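Side-chain contacts in transcription regulator AsnC/Lrp ligand binding domain-containing protein (Sulfolobus tokodaii, PDB 2ZBC), which binds isoleucine between its subunits as a stand-alone RAM module, and probably serves as an amino-acid sensor linked to transcription regulation: residues D50-K53 against D54-N58; R61-P64 against K65-S68. All blocks are in the same frame, centred on the assembly; numbering follows the deposited sequence.

Contact 1. Residues D50-K53 against D54-N58; sequences DKLK and DFVTN. With ILE (isoleucine), chain I.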
ATOM      1  N   ASP A  50     -27.599  -1.844  -7.105  1.00 16.20           N
ATOM      2  CA  ASP A  50     -28.150  -1.403  -5.801  1.00 17.88           C
ATOM      3  C   ASP A  50     -28.098  -2.514  -4.723  1.00 17.32           C
ATOM      4  O   ASP A  50     -27.777  -2.260  -3.534  1.00 15.96           O
ATOM      5  CB  ASP A  50     -29.608  -0.955  -5.948  1.00 18.86           C
ATOM      6  CG  ASP A  50     -29.747   0.439  -6.547  1.00 21.38           C
ATOM      7  OD1 ASP A  50     -28.725   1.024  -7.028  1.00 19.64           O
ATOM      8  OD2 ASP A  50     -30.819   1.076  -6.529  1.00 17.29           O
ATOM      9  N   LYS A  51     -28.529  -3.718  -5.098  1.00 14.63           N
ATOM     10  CA  LYS A  51     -28.506  -4.818  -4.122  1.00 15.63           C
ATOM     11  C   LYS A  51     -27.073  -5.236  -3.726  1.00 14.36           C
ATOM     12  O   LYS A  51     -26.864  -5.505  -2.575  1.00 14.53           O
ATOM     13  CB  LYS A  51     -29.373  -6.020  -4.542  1.00 16.08           C
ATOM     14  CG  LYS A  51     -30.888  -5.719  -4.367  1.00 18.82           C
ATOM     15  CD  LYS A  51     -31.795  -6.775  -5.048  1.00 24.03           C
ATOM     16  CE  LYS A  51     -33.268  -6.340  -5.199  1.00 24.46           C
ATOM     17  NZ  LYS A  51     -34.079  -6.218  -3.924  1.00 33.04           N
ATOM     18  N   LEU A  52     -26.103  -5.119  -4.651  1.00 14.56           N
ATOM     19  CA  LEU A  52     -24.710  -5.293  -4.342  1.00 15.62           C
ATOM     20  C   LEU A  52     -24.288  -4.222  -3.334  1.00 14.54           C
ATOM     21  O   LEU A  52     -23.666  -4.560  -2.327  1.00 14.03           O
ATOM     22  CB  LEU A  52     -23.825  -5.181  -5.601  1.00 15.26           C
ATOM     23  CG  LEU A  52     -22.306  -5.279  -5.293  1.00 16.89           C
ATOM     24  CD1 LEU A  52     -21.935  -6.658  -4.952  1.00 22.03           C
ATOM     25  CD2 LEU A  52     -21.453  -4.830  -6.434  1.00 23.19           C
ATOM     26  N   LYS A  53     -24.591  -2.953  -3.616  1.00 14.07           N
ATOM     27  CA  LYS A  53     -24.190  -1.846  -2.725  1.00 15.06           C
ATOM     28  C   LYS A  53     -24.734  -2.023  -1.316  1.00 15.25           C
ATOM     29  O   LYS A  53     -23.977  -1.920  -0.295  1.00 13.93           O
ATOM     30  CB  LYS A  53     -24.601  -0.464  -3.323  1.00 14.40           C
ATOM     31  CG  LYS A  53     -24.483   0.699  -2.297  1.00 13.85           C
ATOM     32  CD  LYS A  53     -23.034   1.004  -1.938  1.00 10.37           C
ATOM     33  CE  LYS A  53     -22.924   2.266  -1.125  1.00  8.09           C
ATOM     34  NZ  LYS A  53     -23.666   2.113   0.131  1.00 12.59           N
ATOM     35  N   ASP A  54     -26.051  -2.350  -1.231  1.00 15.28           N
ATOM     36  CA  ASP A  54     -26.758  -2.543   0.064  1.00 15.94           C
ATOM     37  C   ASP A  54     -26.152  -3.684   0.848  1.00 15.54           C
ATOM     38  O   ASP A  54     -25.876  -3.535   2.058  1.00 16.16           O
ATOM     39  CB  ASP A  54     -28.254  -2.808  -0.211  1.00 17.05           C
ATOM     40  CG  ASP A  54     -29.106  -2.831   1.050  1.00 23.38           C
ATOM     41  OD1 ASP A  54     -28.821  -2.042   1.969  1.00 31.64           O
ATOM     42  OD2 ASP A  54     -30.077  -3.616   1.199  1.00 28.30           O
ATOM     43  N   PHE A  55     -25.836  -4.781   0.161  1.00 14.59           N
ATOM     44  CA  PHE A  55     -25.230  -5.917   0.765  1.00 14.14           C
ATOM     45  C   PHE A  55     -23.836  -5.619   1.310  1.00 14.15           C
ATOM     46  O   PHE A  55     -23.533  -6.062   2.420  1.00 13.76           O
ATOM     47  CB  PHE A  55     -25.160  -7.072  -0.206  1.00 13.85           C
ATOM     48  CG  PHE A  55     -24.605  -8.321   0.378  1.00 12.80           C
ATOM     49  CD1 PHE A  55     -25.316  -9.043   1.301  1.00 12.08           C
ATOM     50  CD2 PHE A  55     -23.421  -8.826  -0.080  1.00 13.65           C
ATOM     51  CE1 PHE A  55     -24.763 -10.243   1.868  1.00 12.97           C
ATOM     52  CE2 PHE A  55     -22.862  -9.982   0.496  1.00 15.83           C
ATOM     53  CZ  PHE A  55     -23.567 -10.700   1.424  1.00 13.61           C
ATOM     54  N   VAL A  56     -22.988  -4.978   0.499  1.00 14.40           N
ATOM     55  CA  VAL A  56     -21.674  -4.611   0.919  1.00 14.02           C
ATOM     56  C   VAL A  56     -21.731  -3.631   2.088  1.00 13.50           C
ATOM     57  O   VAL A  56     -21.046  -3.841   3.105  1.00 12.51           O
ATOM     58  CB  VAL A  56     -20.792  -4.013  -0.272  1.00 14.09           C
ATOM     59  CG1 VAL A  56     -19.474  -3.522   0.208  1.00 15.13           C
ATOM     60  CG2 VAL A  56     -20.611  -5.011  -1.330  1.00 15.60           C
ATOM     61  N   THR A  57     -22.504  -2.559   1.979  1.00 11.88           N
ATOM     62  CA  THR A  57     -22.522  -1.532   3.005  1.00 13.45           C
ATOM     63  C   THR A  57     -23.290  -1.975   4.244  1.00 14.28           C
ATOM     64  O   THR A  57     -22.775  -1.865   5.358  1.00 14.36           O
ATOM     65  CB  THR A  57     -23.186  -0.213   2.512  1.00 11.89           C
ATOM     66  OG1 THR A  57     -22.293   0.382   1.611  1.00 14.69           O
ATOM     67  CG2 THR A  57     -23.328   0.799   3.609  1.00 15.84           C
ATOM     68  N   ASN A  58     -24.459  -2.589   4.036  1.00 13.74           N
ATOM     69  CA  ASN A  58     -25.362  -2.844   5.146  1.00 15.20           C
ATOM     70  C   ASN A  58     -25.337  -4.212   5.802  1.00 13.65           C
ATOM     71  O   ASN A  58     -25.949  -4.398   6.832  1.00 14.35           O
ATOM     72  CB  ASN A  58     -26.818  -2.282   4.854  1.00 17.31           C
ATOM     73  CG  ASN A  58     -26.815  -0.765   4.654  1.00 19.60           C
ATOM     74  OD1 ASN A  58     -27.290  -0.239   3.645  1.00 25.61           O
ATOM     75  ND2 ASN A  58     -26.282  -0.077   5.581  1.00 13.25           N
TER
HETATM   76  N   ILE I  84     -15.080   1.060  -0.722  1.00 10.53           N
HETATM   77  CA  ILE I  84     -15.757  -0.062  -0.001  1.00 11.76           C
HETATM   78  C   ILE I  84     -15.598  -1.417  -0.724  1.00 12.28           C
HETATM   79  O   ILE I  84     -15.046  -1.368  -1.861  1.00 12.22           O
HETATM   80  CB  ILE I  84     -17.237   0.235   0.160  1.00 11.01           C
HETATM   81  CG1 ILE I  84     -17.989   0.114  -1.161  1.00 12.92           C
HETATM   82  CG2 ILE I  84     -17.405   1.659   0.600  1.00 13.71           C
HETATM   83  CD1 ILE I  84     -19.429   0.463  -1.009  1.00 14.08           C
HETATM   84  OXT ILE I  84     -16.011  -2.484  -0.147  1.00 13.86           O
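Lys53 reaches one turn along helix 49-60 to Thr57, and its side chain traces the edge of the isoleucine pocket on the way. Lys53 CB starts against the backbone, 3.2 Å from Asp54 N. With CG anti to the backbone N (chi1 168°), a bend at chi2 (69°) turns the chain along the helix instead of straight out from it. Lys53 CD then lies 3.8 Å from CD1 of the bound isoleucine, and Lys53 CE passes Thr57 OG1 at 3.4 Å. A second bend, at chi4, brings the ammonium group down on the hydroxyl: Lys53 NZ donates to Thr57 OG1 over 2.7 Å. The same two residues are joined by the backbone bond from Thr57 N to Lys53 O, one of five consecutive i to i+4 bonds in residues 50-58. Both polar tips have partners on the second subunit, Asp16 for the lysine, in a salt bridge, and Glu15 for the threonine hydroxyl. On the sheet-facing side, Leu52 and Val56 run side by side with Leu52 CD1 4.2 Å from Val56 CG2, packing on Ile73 and Thr71 of strand 66-75. The other branch, Val56 CG1, lies 3.6 Å from isoleucine OXT and, more loosely, against isoleucine CG1. The lysine methylenes thus line the ligand's aliphatic end, while the ammonium and hydroxyl, buried at the subunit interface, are paired with carboxylates that probably offset the lysine charge.

Contact 2. Residues R61-P64 against K65-S68; sequences RKLP and KVRS. With ILE (isoleucine), chain I.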
ATOM      1  N   ARG A  61     -20.153  -4.976   5.619  1.00 13.39           N
ATOM      2  CA  ARG A  61     -19.475  -3.930   6.400  1.00 14.48           C
ATOM      3  C   ARG A  61     -20.054  -3.592   7.791  1.00 15.36           C
ATOM      4  O   ARG A  61     -19.521  -2.705   8.483  1.00 14.52           O
ATOM      5  CB  ARG A  61     -19.312  -2.634   5.589  1.00 13.94           C
ATOM      6  CG  ARG A  61     -18.341  -2.835   4.467  1.00 13.00           C
ATOM      7  CD  ARG A  61     -18.283  -1.768   3.444  1.00  9.81           C
ATOM      8  NE  ARG A  61     -17.881  -0.461   3.870  1.00 10.52           N
ATOM      9  CZ  ARG A  61     -16.631  -0.067   4.025  1.00 11.74           C
ATOM     10  NH1 ARG A  61     -15.623  -0.892   3.786  1.00 11.44           N
ATOM     11  NH2 ARG A  61     -16.397   1.174   4.376  1.00 10.55           N
ATOM     12  N   LYS A  62     -21.183  -4.209   8.131  1.00 14.96           N
ATOM     13  CA  LYS A  62     -21.727  -4.116   9.465  1.00 16.40           C
ATOM     14  C   LYS A  62     -21.564  -5.388  10.283  1.00 15.70           C
ATOM     15  O   LYS A  62     -22.026  -5.427  11.418  1.00 16.14           O
ATOM     16  CB  LYS A  62     -23.162  -3.612   9.378  1.00 16.70           C
ATOM     17  CG  LYS A  62     -23.147  -2.119   8.993  1.00 22.05           C
ATOM     18  CD  LYS A  62     -24.499  -1.452   8.902  1.00 25.88           C
ATOM     19  CE  LYS A  62     -24.441   0.068   8.557  1.00 31.91           C
ATOM     20  NZ  LYS A  62     -24.534   0.929   9.827  1.00 40.26           N
ATOM     21  N   LEU A  63     -20.977  -6.439   9.742  1.00 15.62           N
ATOM     22  CA  LEU A  63     -20.830  -7.671  10.502  1.00 14.90           C
ATOM     23  C   LEU A  63     -19.815  -7.465  11.615  1.00 14.96           C
ATOM     24  O   LEU A  63     -18.762  -6.838  11.384  1.00 13.83           O
ATOM     25  CB  LEU A  63     -20.322  -8.804   9.623  1.00 15.38           C
ATOM     26  CG  LEU A  63     -21.243  -9.325   8.487  1.00 14.95           C
ATOM     27  CD1 LEU A  63     -20.527 -10.395   7.763  1.00 18.15           C
ATOM     28  CD2 LEU A  63     -22.651  -9.770   8.975  1.00 15.84           C
ATOM     29  N   PRO A  64     -20.083  -8.008  12.795  1.00 15.07           N
ATOM     30  CA  PRO A  64     -19.060  -8.033  13.870  1.00 15.41           C
ATOM     31  C   PRO A  64     -17.751  -8.547  13.381  1.00 15.01           C
ATOM     32  O   PRO A  64     -17.643  -9.580  12.730  1.00 14.46           O
ATOM     33  CB  PRO A  64     -19.641  -9.006  14.889  1.00 15.41           C
ATOM     34  CG  PRO A  64     -21.183  -8.856  14.687  1.00 17.49           C
ATOM     35  CD  PRO A  64     -21.288  -8.746  13.174  1.00 16.14           C
ATOM     36  N   LYS A  65     -16.756  -7.725  13.643  1.00 17.01           N
ATOM     37  CA  LYS A  65     -15.340  -8.024  13.473  1.00 16.73           C
ATOM     38  C   LYS A  65     -14.915  -7.803  12.058  1.00 16.73           C
ATOM     39  O   LYS A  65     -13.760  -8.037  11.756  1.00 18.98           O
ATOM     40  CB  LYS A  65     -14.983  -9.429  14.003  1.00 16.81           C
ATOM     41  CG  LYS A  65     -15.462  -9.615  15.487  1.00 19.79           C
ATOM     42  CD  LYS A  65     -14.704 -10.729  16.251  1.00 20.71           C
ATOM     43  CE  LYS A  65     -15.065 -10.760  17.734  1.00 22.99           C
ATOM     44  NZ  LYS A  65     -14.719 -12.098  18.331  1.00 24.96           N
ATOM     45  N   VAL A  66     -15.781  -7.289  11.169  1.00 14.67           N
ATOM     46  CA  VAL A  66     -15.243  -6.822   9.898  1.00 14.89           C
ATOM     47  C   VAL A  66     -14.599  -5.437  10.111  1.00 13.23           C
ATOM     48  O   VAL A  66     -15.203  -4.482  10.571  1.00 12.69           O
ATOM     49  CB  VAL A  66     -16.354  -6.846   8.759  1.00 14.83           C
ATOM     50  CG1 VAL A  66     -15.954  -6.097   7.609  1.00 17.52           C
ATOM     51  CG2 VAL A  66     -16.665  -8.224   8.426  1.00 12.70           C
ATOM     52  N   ARG A  67     -13.380  -5.313   9.664  1.00 14.61           N
ATOM     53  CA  ARG A  67     -12.673  -4.067   9.755  1.00 14.77           C
ATOM     54  C   ARG A  67     -12.701  -3.221   8.463  1.00 15.20           C
ATOM     55  O   ARG A  67     -12.986  -1.966   8.454  1.00 15.06           O
ATOM     56  CB  ARG A  67     -11.222  -4.375  10.098  1.00 16.01           C
ATOM     57  CG  ARG A  67     -10.350  -3.162  10.157  1.00 20.43           C
ATOM     58  CD  ARG A  67      -8.858  -3.543  10.359  1.00 25.84           C
ATOM     59  NE  ARG A  67      -8.654  -4.001  11.726  1.00 30.52           N
ATOM     60  CZ  ARG A  67      -7.523  -4.573  12.183  1.00 28.29           C
ATOM     61  NH1 ARG A  67      -6.509  -4.825  11.338  1.00 22.01           N
ATOM     62  NH2 ARG A  67      -7.462  -4.937  13.469  1.00 27.22           N
ATOM     63  N   SER A  68     -12.338  -3.879   7.389  1.00 14.78           N
ATOM     64  CA  SER A  68     -12.335  -3.230   6.082  1.00 13.15           C
ATOM     65  C   SER A  68     -12.748  -4.196   4.992  1.00 13.58           C
ATOM     66  O   SER A  68     -12.698  -5.440   5.144  1.00 12.49           O
ATOM     67  CB  SER A  68     -10.949  -2.630   5.864  1.00 14.09           C
ATOM     68  OG  SER A  68      -9.987  -3.583   5.656  1.00 20.13           O
TER
HETATM   69  N   ILE I  84     -15.080   1.060  -0.722  1.00 10.53           N
HETATM   70  CA  ILE I  84     -15.757  -0.062  -0.001  1.00 11.76           C
HETATM   71  C   ILE I  84     -15.598  -1.417  -0.724  1.00 12.28           C
HETATM   72  O   ILE I  84     -15.046  -1.368  -1.861  1.00 12.22           O
HETATM   73  CB  ILE I  84     -17.237   0.235   0.160  1.00 11.01           C
HETATM   74  CG1 ILE I  84     -17.989   0.114  -1.161  1.00 12.92           C
HETATM   75  CG2 ILE I  84     -17.405   1.659   0.600  1.00 13.71           C
HETATM   76  CD1 ILE I  84     -19.429   0.463  -1.009  1.00 14.08           C
HETATM   77  OXT ILE I  84     -16.011  -2.484  -0.147  1.00 13.86           O
HETATM   78  O   HOH W   1     -18.105  -4.314  11.536  1.00 22.28           O
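Leu63 O has two partners: Val66 N at 3.0 Å and, within bonding distance, a water molecule at 2.6 Å. The Val66 N-H points almost straight at the oxygen (166°) but approaches from above the carbonyl plane, as the tight curvature of a type II beta turn from Leu63 to Val66 brings about. The water also lies 3.1 Å from Val66 O and may bridge the two ends of the turn. Pro64 and Lys65 occupy its corners; the positive phi of Lys65 (83°) completes the type II geometry. Beside the polar closure, Leu63 CB touches Val66 CG2 at 3.9 Å, and Val18 and Leu22 of helix 15-22 pack on Val66 and Leu63, respectively. Lys65 extends outward to a salt bridge with Glu17 of that helix. Arg61, just ahead of the turn, points its side chain into the isoleucine pocket. A bend at chi3 (62°) lays the guanidinium over the ligand, one face turned to its aliphatic branch: isoleucine CG2 sits 3.7 Å above the plane, toward the rim, and Arg61 NE is 3.8 Å from isoleucine CB. Thr69 OG1 accepts a hydrogen bond from NH1, and Glu15 of the second subunit a salt bridge from NE. Held at NE and NH1, the guanidinium is limited in rotation and keeps its face to the ligand's CB and CG2, its charge probably balanced mainly by Glu15.

Contacts 1 and 2 follow each other along the chain, with centres about 14 Å apart, and a probable hydrogen bond from Arg61 N to Val56 O (2.9 Å) joins the loop to the helix. Residues 50-58 form a partly buried stretch of helix 49-60, covered by the sheet and by other subunits; residues 61-68 hold a surface turn at 63-66 before strand 66-75, outermost in this chain's sheet, with Arg61 alone reaching the buried pocket. Regular i to i+4 bonding organises the first, a single turn bond with a water the second. Both reach the same isoleucine, contact 1 with aliphatic groups and contact 2 with a guanidinium face; Glu15 of the second subunit hydrogen-bonds Thr57 and forms a salt bridge with Arg61.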